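Local coordinates for protein Non-structural maintenance of chromosomes element 1 homolog (Xenopus laevis, PDB 7DG2) that probably acts as a RING-type E3 ubiquitin ligase together with its MAGE partner, as a zinc-binding component of the SMC5-SMC6 complex in DNA repair, at residues His8-Gln13 and Glu35-His40; Ala28-Cys33 and Asp44-Phe49; Gln144-Val147 and Trp151-Gly154; Glu168-Ile173 and Arg188-Gln193. One frame throughout, in Å; residues are numbered along the deposited sequence.

Overall arrangement
All four contacts are partly buried, but their chemistry differs. Interactions 1 and 2 share helix 23-36, touch each other, and lie in the N-terminal helical bundle, their centres about 26 and 23 Å from the centre of the chain. Interaction 1 is polar, arginine to histidine, and lies against the MAGE subunit; interaction 2 packs a histidine on phenylalanine and leucine. About 29 Å from interaction 2, centre to centre, interaction 3 closes a helix onto a strand through main-chain bonds. Interaction 4, most central, its centre about 8 Å from the chain's, joins helix 163-176 to the zinc-binding RING region by a carboxylate-to-amide bond. W151 of interaction 3 packs on E168 of interaction 4.

Interaction 1 of 4, residues His8-Gln13 and Glu35-His40; sequences HQRFLQ and ELHKVH
R10 and L36 mark the nearest backbone approach, with their CA atoms 8.7 Å apart; helix 6-18 thus faces the point where helix 23-36 gives way to the loop around K38, and the gap is bridged by side chains. Both helices belong to the N-terminal helical bundle, whose topology is consistent with a winged-helix domain. R10 carries one half of the contact and H37 the other, their side chains crossing at about a right angle. R10 NE donates to H37 NE2 over 2.9 Å, with 151° at the hydrogen. The donor lies close to the imidazole plane, whereas the acceptor is tilted from the guanidinium plane; the two planes are 31° apart. Bends at chi2 (78°) and chi3 turn NE back toward H37 NE2. Since R10 faces the other segment, its CB also lies 3.6 Å from H37 NE2. Because NE2 accepts, H37 is probably neutral with its proton on ND1. The L36 methyl CD1 lies over one guanidinium face, 4.0 Å from R10 NE. R10 NH2 is bonded to the carbonyl of Q83 of the MAGE subunit, which links this corner to that subunit. A water gives a proton to L36 O at 3.1 Å and receives a weak bond from R10 NH1 at 2.9 Å.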
loop_
_atom_site.group_PDB
_atom_site.type_symbol
_atom_site.label_atom_id
_atom_site.label_comp_id
_atom_site.label_asym_id
_atom_site.label_seq_id
_atom_site.Cartn_x
_atom_site.Cartn_y
_atom_site.Cartn_z
ATOM N N HIS A 8 2.139 18.171 5.706
ATOM C CA HIS A 8 2.540 16.952 6.409
ATOM C C HIS A 8 1.667 15.769 6.008
ATOM O O HIS A 8 2.163 14.643 5.854
ATOM C CB HIS A 8 2.446 17.138 7.921
ATOM C CG HIS A 8 3.229 18.300 8.447
ATOM N ND1 HIS A 8 2.655 19.531 8.692
ATOM C CD2 HIS A 8 4.530 18.410 8.810
ATOM C CE1 HIS A 8 3.575 20.357 9.162
ATOM N NE2 HIS A 8 4.721 19.704 9.242
ATOM N N GLN A 9 0.356 15.991 5.895
ATOM C CA GLN A 9 -0.536 14.891 5.538
ATOM C C GLN A 9 -0.201 14.365 4.151
ATOM O O GLN A 9 -0.189 13.145 3.920
ATOM C CB GLN A 9 -1.994 15.352 5.610
ATOM C CG GLN A 9 -2.429 15.847 6.995
ATOM C CD GLN A 9 -3.741 16.591 6.966
ATOM O OE1 GLN A 9 -4.337 16.778 5.903
ATOM N NE2 GLN A 9 -4.196 17.044 8.137
ATOM N N ARG A 10 0.082 15.274 3.210
ATOM C CA ARG A 10 0.389 14.859 1.848
ATOM C C ARG A 10 1.678 14.059 1.819
ATOM O O ARG A 10 1.768 13.034 1.137
ATOM C CB ARG A 10 0.491 16.092 0.942
ATOM C CG ARG A 10 0.757 15.759 -0.497
ATOM C CD ARG A 10 -0.513 15.298 -1.179
ATOM N NE ARG A 10 -1.384 16.417 -1.550
ATOM C CZ ARG A 10 -2.449 16.288 -2.335
ATOM N NH1 ARG A 10 -3.198 17.340 -2.632
ATOM N NH2 ARG A 10 -2.779 15.088 -2.799
ATOM N N PHE A 11 2.673 14.507 2.585
ATOM C CA PHE A 11 3.927 13.771 2.711
ATOM C C PHE A 11 3.690 12.380 3.292
ATOM O O PHE A 11 4.245 11.386 2.802
ATOM C CB PHE A 11 4.883 14.591 3.580
ATOM C CG PHE A 11 6.251 13.984 3.759
ATOM C CD1 PHE A 11 6.465 12.979 4.686
ATOM C CD2 PHE A 11 7.332 14.466 3.042
ATOM C CE1 PHE A 11 7.733 12.443 4.878
ATOM C CE2 PHE A 11 8.598 13.945 3.227
ATOM C CZ PHE A 11 8.802 12.927 4.148
ATOM N N LEU A 12 2.889 12.297 4.356
ATOM C CA LEU A 12 2.646 11.012 5.007
ATOM C C LEU A 12 1.898 10.064 4.075
ATOM O O LEU A 12 2.225 8.869 3.998
ATOM C CB LEU A 12 1.881 11.238 6.314
ATOM C CG LEU A 12 1.460 9.990 7.089
ATOM C CD1 LEU A 12 2.683 9.098 7.383
ATOM C CD2 LEU A 12 0.727 10.393 8.384
ATOM N N GLN A 13 0.913 10.580 3.331
ATOM C CA GLN A 13 0.201 9.732 2.374
ATOM C C GLN A 13 1.147 9.156 1.329
ATOM O O GLN A 13 1.085 7.963 1.010
ATOM C CB GLN A 13 -0.916 10.518 1.696
ATOM C CG GLN A 13 -2.056 10.873 2.646
ATOM C CD GLN A 13 -3.261 11.395 1.904
ATOM O OE1 GLN A 13 -3.322 11.314 0.670
ATOM N NE2 GLN A 13 -4.237 11.919 2.647
ATOM N N GLU A 35 4.537 23.197 -1.633
ATOM C CA GLU A 35 3.983 23.985 -2.729
ATOM C C GLU A 35 2.518 23.642 -2.982
ATOM O O GLU A 35 1.697 24.539 -3.209
ATOM C CB GLU A 35 4.823 23.771 -3.984
ATOM C CG GLU A 35 6.234 24.281 -3.816
ATOM C CD GLU A 35 7.136 23.877 -4.952
ATOM O OE1 GLU A 35 6.748 22.968 -5.716
ATOM O OE2 GLU A 35 8.231 24.469 -5.081
ATOM N N LEU A 36 2.169 22.352 -2.915
ATOM C CA LEU A 36 0.792 21.918 -3.154
ATOM C C LEU A 36 -0.196 22.472 -2.136
ATOM O O LEU A 36 -1.402 22.493 -2.411
ATOM C CB LEU A 36 0.703 20.386 -3.139
ATOM C CG LEU A 36 1.089 19.641 -4.420
ATOM C CD1 LEU A 36 1.143 18.132 -4.184
ATOM C CD2 LEU A 36 0.102 19.979 -5.534
ATOM N N HIS A 37 0.268 22.895 -0.959
ATOM C CA HIS A 37 -0.652 23.289 0.100
ATOM C C HIS A 37 -0.340 24.675 0.652
ATOM O O HIS A 37 -0.810 25.023 1.739
ATOM C CB HIS A 37 -0.657 22.232 1.205
ATOM C CG HIS A 37 -1.196 20.913 0.741
ATOM N ND1 HIS A 37 -2.542 20.692 0.544
ATOM C CD2 HIS A 37 -0.570 19.765 0.388
ATOM C CE1 HIS A 37 -2.725 19.457 0.112
ATOM N NE2 HIS A 37 -1.546 18.870 0.012
ATOM N N LYS A 38 0.426 25.471 -0.094
ATOM C CA LYS A 38 0.630 26.891 0.211
ATOM C C LYS A 38 1.282 27.082 1.574
ATOM O O LYS A 38 0.950 28.006 2.318
ATOM C CB LYS A 38 -0.686 27.669 0.123
ATOM C CG LYS A 38 -1.451 27.428 -1.178
ATOM C CD LYS A 38 -0.517 27.477 -2.377
ATOM C CE LYS A 38 -1.230 27.106 -3.675
ATOM N NZ LYS A 38 -1.813 28.285 -4.378
ATOM N N VAL A 39 2.213 26.191 1.907
ATOM C CA VAL A 39 3.020 26.282 3.117
ATOM C C VAL A 39 4.395 26.782 2.703
ATOM O O VAL A 39 4.958 26.302 1.712
ATOM C CB VAL A 39 3.127 24.912 3.814
ATOM C CG1 VAL A 39 4.197 24.932 4.900
ATOM C CG2 VAL A 39 1.782 24.499 4.383
ATOM N N HIS A 40 4.944 27.743 3.445
ATOM C CA HIS A 40 6.246 28.282 3.059
ATOM C C HIS A 40 7.303 27.186 3.110
ATOM O O HIS A 40 7.548 26.602 4.167
ATOM C CB HIS A 40 6.641 29.443 3.971
ATOM C CG HIS A 40 7.890 30.145 3.535
ATOM N ND1 HIS A 40 7.890 31.434 3.045
ATOM C CD2 HIS A 40 9.178 29.726 3.489
ATOM C CE1 HIS A 40 9.124 31.783 2.726
ATOM N NE2 HIS A 40 9.925 30.765 2.985
HETATM O O HOH W 1 -3.297 20.175 -3.153
#

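Interaction 2 of 4, residues Ala28-Cys33 and Asp44-Phe49; sequences ALHRHC and DKLDDF
The rings of H30 and F49 meet at a slant, an oblique pair whose planes make 45° and whose centroids are 4.4 Å apart. Relative to the phenyl ring, H30 CD2 stands 3.4 Å above the plane, over its centre, and H30 NE2 lies further out, 3.6 Å from F49 CG. The two side chains pass each other in opposite directions, each with CG trans to its own backbone N (chi1 174° for H30 and -177° for F49), and this sends each ring across the gap toward the other helix. L46 takes a second approach to the imidazole, its CD1 methyl coming obliquely to 3.9 Å from H30 ND1. The helices concerned, 23-36 and 46-57, are consecutive and would correspond to the helix-turn-helix of a winged-helix domain; their backbones are nearest at H30 and L46, CA to CA 7.2 Å. K45 holds the N-cap position of the second helix, and its O takes the amide of F49 at 3.0 Å, which fixes the first turn from which L46 and F49 project. The face of F49 opposite H30 is stacked on H8, and F11 meets F49 edge-to-face, while Y41 packs edge-to-face with H30. At the far end of the imidazole, H30 CE1 reaches the main chain at K45 C, 4.3 Å away.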
loop_
_atom_site.group_PDB
_atom_site.type_symbol
_atom_site.label_atom_id
_atom_site.label_comp_id
_atom_site.label_asym_id
_atom_site.label_seq_id
_atom_site.Cartn_x
_atom_site.Cartn_y
_atom_site.Cartn_z
ATOM N N ALA A 28 12.687 16.230 -2.245
ATOM C CA ALA A 28 11.840 16.750 -3.315
ATOM C C ALA A 28 10.366 16.632 -2.954
ATOM O O ALA A 28 9.571 17.527 -3.263
ATOM C CB ALA A 28 12.127 16.023 -4.624
ATOM N N LEU A 29 9.989 15.536 -2.290
ATOM C CA LEU A 29 8.608 15.367 -1.846
ATOM C C LEU A 29 8.221 16.434 -0.824
ATOM O O LEU A 29 7.133 17.015 -0.904
ATOM C CB LEU A 29 8.422 13.958 -1.263
ATOM C CG LEU A 29 7.083 13.661 -0.602
ATOM C CD1 LEU A 29 5.990 13.722 -1.659
ATOM C CD2 LEU A 29 7.103 12.280 0.110
ATOM N N HIS A 30 9.101 16.704 0.140
ATOM C CA HIS A 30 8.855 17.752 1.123
ATOM C C HIS A 30 8.559 19.078 0.433
ATOM O O HIS A 30 7.559 19.744 0.734
ATOM C CB HIS A 30 10.074 17.870 2.038
ATOM C CG HIS A 30 10.011 19.007 3.003
ATOM N ND1 HIS A 30 11.130 19.737 3.358
ATOM C CD2 HIS A 30 8.982 19.519 3.715
ATOM C CE1 HIS A 30 10.780 20.665 4.231
ATOM N NE2 HIS A 30 9.487 20.556 4.464
ATOM N N ARG A 31 9.423 19.464 -0.505
ATOM C CA ARG A 31 9.227 20.705 -1.251
ATOM C C ARG A 31 7.896 20.701 -1.981
ATOM O O ARG A 31 7.136 21.678 -1.928
ATOM C CB ARG A 31 10.357 20.896 -2.252
ATOM C CG ARG A 31 10.254 22.219 -2.999
ATOM C CD ARG A 31 11.500 22.432 -3.812
ATOM N NE ARG A 31 11.357 23.573 -4.704
ATOM C CZ ARG A 31 12.326 24.027 -5.489
ATOM N NH1 ARG A 31 13.517 23.440 -5.487
ATOM N NH2 ARG A 31 12.101 25.070 -6.276
ATOM N N HIS A 32 7.597 19.603 -2.680
ATOM C CA HIS A 32 6.367 19.552 -3.462
ATOM C C HIS A 32 5.135 19.613 -2.565
ATOM O O HIS A 32 4.147 20.277 -2.904
ATOM C CB HIS A 32 6.354 18.291 -4.330
ATOM C CG HIS A 32 5.363 18.346 -5.450
ATOM N ND1 HIS A 32 5.466 19.246 -6.491
ATOM C CD2 HIS A 32 4.248 17.618 -5.689
ATOM C CE1 HIS A 32 4.454 19.071 -7.321
ATOM N NE2 HIS A 32 3.701 18.088 -6.859
ATOM N N CYS A 33 5.174 18.935 -1.406
ATOM C CA CYS A 33 4.050 18.997 -0.478
ATOM C C CYS A 33 3.821 20.417 0.026
ATOM O O CYS A 33 2.677 20.843 0.201
ATOM C CB CYS A 33 4.277 18.058 0.706
ATOM S SG CYS A 33 4.238 16.325 0.237
ATOM N N ASP A 44 15.708 24.145 5.069
ATOM C CA ASP A 44 16.494 23.830 6.254
ATOM C C ASP A 44 15.672 23.185 7.360
ATOM O O ASP A 44 16.187 22.989 8.466
ATOM C CB ASP A 44 17.169 25.099 6.798
ATOM C CG ASP A 44 16.169 26.195 7.163
ATOM O OD1 ASP A 44 15.083 26.269 6.552
ATOM O OD2 ASP A 44 16.463 27.016 8.063
ATOM N N LYS A 45 14.406 22.855 7.103
ATOM C CA LYS A 45 13.519 22.423 8.170
ATOM C C LYS A 45 12.915 21.042 7.914
ATOM O O LYS A 45 11.836 20.745 8.424
ATOM C CB LYS A 45 12.409 23.451 8.389
ATOM C CG LYS A 45 12.913 24.838 8.816
ATOM C CD LYS A 45 13.779 24.766 10.070
ATOM C CE LYS A 45 14.105 26.175 10.592
ATOM N NZ LYS A 45 15.071 26.152 11.738
ATOM N N LEU A 46 13.593 20.181 7.147
ATOM C CA LEU A 46 13.045 18.844 6.914
ATOM C C LEU A 46 12.964 18.041 8.209
ATOM O O LEU A 46 11.994 17.298 8.422
ATOM C CB LEU A 46 13.872 18.091 5.871
ATOM C CG LEU A 46 13.521 16.605 5.662
ATOM C CD1 LEU A 46 12.110 16.404 5.127
ATOM C CD2 LEU A 46 14.506 15.951 4.730
ATOM N N ASP A 47 13.976 18.161 9.083
ATOM C CA ASP A 47 13.946 17.409 10.342
ATOM C C ASP A 47 12.762 17.816 11.200
ATOM O O ASP A 47 12.082 16.961 11.791
ATOM C CB ASP A 47 15.243 17.613 11.133
ATOM C CG ASP A 47 16.436 16.909 10.513
ATOM O OD1 ASP A 47 16.285 16.246 9.459
ATOM O OD2 ASP A 47 17.537 17.024 11.097
ATOM N N ASP A 48 12.511 19.120 11.302
ATOM C CA ASP A 48 11.341 19.593 12.032
ATOM C C ASP A 48 10.061 19.076 11.392
ATOM O O ASP A 48 9.108 18.719 12.091
ATOM C CB ASP A 48 11.327 21.120 12.067
ATOM C CG ASP A 48 12.366 21.701 13.017
ATOM O OD1 ASP A 48 13.065 20.924 13.701
ATOM O OD2 ASP A 48 12.477 22.946 13.077
ATOM N N PHE A 49 10.025 19.049 10.056
ATOM C CA PHE A 49 8.840 18.599 9.327
ATOM C C PHE A 49 8.542 17.137 9.641
ATOM O O PHE A 49 7.416 16.787 10.016
ATOM C CB PHE A 49 9.078 18.807 7.827
ATOM C CG PHE A 49 7.905 18.451 6.946
ATOM C CD1 PHE A 49 6.914 19.384 6.673
ATOM C CD2 PHE A 49 7.833 17.206 6.340
ATOM C CE1 PHE A 49 5.853 19.066 5.838
ATOM C CE2 PHE A 49 6.768 16.886 5.508
ATOM C CZ PHE A 49 5.781 17.820 5.264
#

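Interaction 3 of 4, residues Gln144-Val147 and Trp151-Gly154; sequences QSFV and WLIG
F146, near the C-terminal end of helix 136-148, meets W151 and L152 where the chain turns into strand 152-155, the first arm of a beta-hairpin; with the helices before it, this hairpin is consistent with a second winged-helix unit. The F146 carbonyl oxygen receives two amides. W151 N comes nearly along the C=O axis at 2.9 Å, its hydrogen bond bent to 148°. L152 N lies 3.1 Å from F146 O and makes a straighter bond (170°), but from well above the carbonyl plane. One residue further along, V147 CA points its hydrogen at L152 O, 3.5 Å away and almost in line at 172°. A water bridges the two carbonyls, donating to V147 O at 2.8 Å and to L152 O at 2.7 Å. Side chains extend the join: F146 and L152 lie side by side and point the same way, with F146 CB 3.8 Å from L152 CD1, and V147 CG2 sits beside the main chain at G154 N, 4.0 Å off. Beyond the pair, F146 packs edge-to-face with Y94 and F102, and the W151 indole makes a cation-pi contact with R164 and packs on F70 of the Nse4 subunit. Two donors probably add to the polarisation of the F146 carbonyl, which satisfies both amides; these main-chain bonds fix the turn, while the F146-L152 and V147 side-chain contacts pack beside it.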
loop_
_atom_site.group_PDB
_atom_site.type_symbol
_atom_site.label_atom_id
_atom_site.label_comp_id
_atom_site.label_asym_id
_atom_site.label_seq_id
_atom_site.Cartn_x
_atom_site.Cartn_y
_atom_site.Cartn_z
ATOM N N GLN A 144 7.929 -12.772 -5.756
ATOM C CA GLN A 144 7.764 -11.554 -6.542
ATOM C C GLN A 144 6.945 -10.516 -5.781
ATOM O O GLN A 144 7.207 -9.311 -5.896
ATOM C CB GLN A 144 7.125 -11.868 -7.899
ATOM C CG GLN A 144 6.952 -10.632 -8.791
ATOM C CD GLN A 144 8.262 -9.851 -9.004
ATOM O OE1 GLN A 144 9.232 -10.379 -9.563
ATOM N NE2 GLN A 144 8.290 -8.589 -8.556
ATOM N N SER A 145 5.987 -10.964 -4.972
ATOM C CA SER A 145 5.244 -10.036 -4.127
ATOM C C SER A 145 6.148 -9.417 -3.065
ATOM O O SER A 145 6.115 -8.203 -2.848
ATOM C CB SER A 145 4.049 -10.741 -3.477
ATOM O OG SER A 145 3.375 -9.848 -2.600
ATOM N N PHE A 146 6.964 -10.240 -2.386
ATOM C CA PHE A 146 7.877 -9.701 -1.381
ATOM C C PHE A 146 8.810 -8.664 -1.991
ATOM O O PHE A 146 9.167 -7.687 -1.332
ATOM C CB PHE A 146 8.700 -10.823 -0.734
ATOM C CG PHE A 146 7.911 -11.723 0.193
ATOM C CD1 PHE A 146 6.815 -11.253 0.888
ATOM C CD2 PHE A 146 8.299 -13.041 0.376
ATOM C CE1 PHE A 146 6.088 -12.085 1.739
ATOM C CE2 PHE A 146 7.588 -13.881 1.232
ATOM C CZ PHE A 146 6.481 -13.405 1.911
ATOM N N VAL A 147 9.221 -8.867 -3.248
ATOM C CA VAL A 147 10.077 -7.880 -3.910
ATOM C C VAL A 147 9.279 -6.630 -4.257
ATOM O O VAL A 147 9.721 -5.503 -4.005
ATOM C CB VAL A 147 10.738 -8.497 -5.154
ATOM C CG1 VAL A 147 11.336 -7.419 -6.040
ATOM C CG2 VAL A 147 11.810 -9.497 -4.707
ATOM N N TRP A 151 9.900 -5.890 0.791
ATOM C CA TRP A 151 10.382 -6.653 1.939
ATOM C C TRP A 151 11.660 -7.403 1.604
ATOM O O TRP A 151 12.546 -7.521 2.452
ATOM C CB TRP A 151 9.323 -7.656 2.437
ATOM C CG TRP A 151 8.087 -6.942 2.883
ATOM C CD1 TRP A 151 6.829 -7.049 2.342
ATOM C CD2 TRP A 151 8.005 -5.956 3.915
ATOM N NE1 TRP A 151 5.964 -6.192 2.997
ATOM C CE2 TRP A 151 6.662 -5.509 3.963
ATOM C CE3 TRP A 151 8.933 -5.403 4.806
ATOM C CZ2 TRP A 151 6.226 -4.536 4.875
ATOM C CZ3 TRP A 151 8.497 -4.424 5.712
ATOM C CH2 TRP A 151 7.152 -4.011 5.741
ATOM N N LEU A 152 11.786 -7.851 0.369
ATOM C CA LEU A 152 13.007 -8.478 -0.113
ATOM C C LEU A 152 13.544 -7.677 -1.288
ATOM O O LEU A 152 12.813 -6.948 -1.961
ATOM C CB LEU A 152 12.758 -9.932 -0.549
ATOM C CG LEU A 152 12.298 -10.931 0.512
ATOM C CD1 LEU A 152 12.097 -12.307 -0.106
ATOM C CD2 LEU A 152 13.285 -10.982 1.667
ATOM N N ILE A 153 14.846 -7.813 -1.514
ATOM C CA ILE A 153 15.529 -7.317 -2.701
ATOM C C ILE A 153 15.988 -8.546 -3.460
ATOM O O ILE A 153 16.572 -9.449 -2.853
ATOM C CB ILE A 153 16.749 -6.457 -2.334
ATOM C CG1 ILE A 153 16.347 -5.040 -1.980
ATOM C CG2 ILE A 153 17.777 -6.463 -3.466
ATOM C CD1 ILE A 153 17.544 -4.234 -1.606
ATOM N N GLY A 154 15.749 -8.581 -4.763
ATOM C CA GLY A 154 16.035 -9.759 -5.573
ATOM C C GLY A 154 17.012 -9.447 -6.689
ATOM O O GLY A 154 16.872 -8.436 -7.377
HETATM O O HOH W 2 12.451 -4.895 -3.688
#

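Interaction 4 of 4, residues Glu168-Ile173 and Arg188-Gln193; sequences ELEHYI and RKVAIQ
E170 OE1 is held by two groups: the amide V190 N, 2.9 Å away with 172° at the hydrogen, and the guanidinium of R174, whose NH2 forms a salt bridge with it while NH1 reinforces the join by bonding to R188 O. The amide uses the syn lone pair of OE1, on the side of the other carboxylate oxygen. E170 reaches this position by a bend at chi2 (82°), after a first torsion that leaves CG trans to the backbone N; the side chain then runs past V190 in the opposite direction to it. In consequence OE1 also lies against the valine methyl, 3.4 Å from V190 CG2, and against K189 CB at 3.7 Å. The ammonium of K189 stays apart, with NZ 5.5 Å from E170 OE1, but together with R174 it would tend to keep the carboxylate ionised. The bond joins helix 163-176, kinked here where the amides of H171 and Y172 miss their helical partners, to the short, weakly bonded strand about V190 and A191, in what is predicted to be an atypical RING-type zinc finger. V190 O accepts from NE2 of H205, a zinc ligand, so the residue whose amide meets E170 also serves in the second shell of a metal site. A water lies 2.8 Å from E170 OE2 and 2.6 Å from V190 O, though not all of its neighbouring acceptors can receive a proton at once. On the apolar side, I173 crosses V190 at about a right angle, and I173 CG2 comes to 4.1 Å from V190 CG2.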
loop_
_atom_site.group_PDB
_atom_site.type_symbol
_atom_site.label_atom_id
_atom_site.label_comp_id
_atom_site.label_asym_id
_atom_site.label_seq_id
_atom_site.Cartn_x
_atom_site.Cartn_y
_atom_site.Cartn_z
ATOM N N GLU A 168 12.490 -1.703 9.694
ATOM C CA GLU A 168 11.354 -2.018 10.556
ATOM C C GLU A 168 11.676 -3.129 11.554
ATOM O O GLU A 168 11.218 -3.088 12.705
ATOM C CB GLU A 168 10.144 -2.411 9.719
ATOM C CG GLU A 168 8.893 -2.565 10.576
ATOM C CD GLU A 168 7.655 -2.738 9.735
ATOM O OE1 GLU A 168 7.373 -3.886 9.323
ATOM O OE2 GLU A 168 6.990 -1.717 9.460
ATOM N N LEU A 169 12.445 -4.133 11.136
ATOM C CA LEU A 169 12.678 -5.328 11.941
ATOM C C LEU A 169 14.005 -5.305 12.692
ATOM O O LEU A 169 14.381 -6.330 13.269
ATOM C CB LEU A 169 12.614 -6.586 11.067
ATOM C CG LEU A 169 11.248 -6.897 10.444
ATOM C CD1 LEU A 169 11.269 -8.277 9.786
ATOM C CD2 LEU A 169 10.184 -6.862 11.483
ATOM N N GLU A 170 14.702 -4.164 12.711
ATOM C CA GLU A 170 16.019 -4.060 13.346
ATOM C C GLU A 170 16.029 -4.659 14.747
ATOM O O GLU A 170 16.864 -5.511 15.070
ATOM C CB GLU A 170 16.443 -2.584 13.383
ATOM C CG GLU A 170 17.672 -2.258 14.236
ATOM C CD GLU A 170 18.982 -2.523 13.513
ATOM O OE1 GLU A 170 19.979 -2.875 14.186
ATOM O OE2 GLU A 170 19.022 -2.370 12.270
ATOM N N HIS A 171 15.103 -4.228 15.601
ATOM C CA HIS A 171 15.132 -4.687 16.980
ATOM C C HIS A 171 14.508 -6.060 17.129
ATOM O O HIS A 171 14.948 -6.849 17.972
ATOM C CB HIS A 171 14.451 -3.648 17.865
ATOM C CG HIS A 171 15.072 -2.296 17.732
ATOM N ND1 HIS A 171 14.666 -1.382 16.784
ATOM C CD2 HIS A 171 16.128 -1.735 18.370
ATOM C CE1 HIS A 171 15.419 -0.299 16.870
ATOM N NE2 HIS A 171 16.314 -0.489 17.824
ATOM N N TYR A 172 13.509 -6.372 16.307
ATOM C CA TYR A 172 12.974 -7.725 16.279
ATOM C C TYR A 172 14.075 -8.742 15.985
ATOM O O TYR A 172 14.189 -9.772 16.659
ATOM C CB TYR A 172 11.860 -7.803 15.240
ATOM C CG TYR A 172 11.309 -9.175 15.035
ATOM C CD1 TYR A 172 10.270 -9.654 15.822
ATOM C CD2 TYR A 172 11.829 -10.003 14.053
ATOM C CE1 TYR A 172 9.765 -10.921 15.628
ATOM C CE2 TYR A 172 11.338 -11.265 13.856
ATOM C CZ TYR A 172 10.303 -11.720 14.642
ATOM O OH TYR A 172 9.822 -12.984 14.427
ATOM N N ILE A 173 14.899 -8.461 14.977
ATOM C CA ILE A 173 15.993 -9.367 14.619
ATOM C C ILE A 173 16.997 -9.478 15.761
ATOM O O ILE A 173 17.461 -10.576 16.094
ATOM C CB ILE A 173 16.670 -8.883 13.322
ATOM C CG1 ILE A 173 15.742 -9.093 12.122
ATOM C CG2 ILE A 173 18.037 -9.590 13.110
ATOM C CD1 ILE A 173 16.184 -8.344 10.858
ATOM N N ARG A 188 27.421 -1.160 15.839
ATOM C CA ARG A 188 26.588 -1.943 16.754
ATOM C C ARG A 188 25.149 -2.102 16.263
ATOM O O ARG A 188 24.243 -2.345 17.063
ATOM C CB ARG A 188 26.608 -1.349 18.166
ATOM C CG ARG A 188 28.010 -1.150 18.737
ATOM C CD ARG A 188 28.661 -2.478 19.078
ATOM N NE ARG A 188 27.782 -3.306 19.897
ATOM C CZ ARG A 188 27.692 -3.224 21.223
ATOM N NH1 ARG A 188 26.859 -4.019 21.884
ATOM N NH2 ARG A 188 28.434 -2.348 21.890
ATOM N N LYS A 189 24.915 -1.985 14.962
ATOM C CA LYS A 189 23.610 -2.249 14.375
ATOM C C LYS A 189 23.642 -3.556 13.592
ATOM O O LYS A 189 24.706 -4.047 13.208
ATOM C CB LYS A 189 23.176 -1.104 13.455
ATOM C CG LYS A 189 23.062 0.239 14.153
ATOM C CD LYS A 189 22.829 1.359 13.156
ATOM C CE LYS A 189 22.473 2.647 13.876
ATOM N NZ LYS A 189 21.312 2.429 14.786
ATOM N N VAL A 190 22.450 -4.119 13.370
ATOM C CA VAL A 190 22.333 -5.348 12.592
ATOM C C VAL A 190 22.998 -5.171 11.237
ATOM O O VAL A 190 22.852 -4.133 10.578
ATOM C CB VAL A 190 20.855 -5.743 12.428
ATOM C CG1 VAL A 190 20.693 -6.827 11.367
ATOM C CG2 VAL A 190 20.282 -6.212 13.758
ATOM N N ALA A 191 23.753 -6.183 10.822
ATOM C CA ALA A 191 24.326 -6.237 9.486
ATOM C C ALA A 191 23.804 -7.485 8.800
ATOM O O ALA A 191 23.873 -8.581 9.365
ATOM C CB ALA A 191 25.855 -6.252 9.518
ATOM N N ILE A 192 23.271 -7.318 7.593
ATOM C CA ILE A 192 22.847 -8.456 6.786
ATOM C C ILE A 192 23.968 -8.798 5.813
ATOM O O ILE A 192 24.480 -9.924 5.808
ATOM C CB ILE A 192 21.519 -8.162 6.063
ATOM C CG1 ILE A 192 20.414 -7.870 7.079
ATOM C CG2 ILE A 192 21.126 -9.331 5.209
ATOM C CD1 ILE A 192 20.142 -9.007 8.051
ATOM N N GLN A 193 24.370 -7.831 4.990
ATOM C CA GLN A 193 25.604 -7.941 4.220
ATOM C C GLN A 193 26.745 -7.344 5.034
ATOM O O GLN A 193 26.578 -6.319 5.697
ATOM C CB GLN A 193 25.479 -7.227 2.874
ATOM C CG GLN A 193 24.380 -7.801 1.996
ATOM C CD GLN A 193 24.318 -7.139 0.640
ATOM O OE1 GLN A 193 23.338 -6.459 0.314
ATOM N NE2 GLN A 193 25.354 -7.339 -0.163
HETATM O O HOH W 3 21.190 -2.092 10.517
#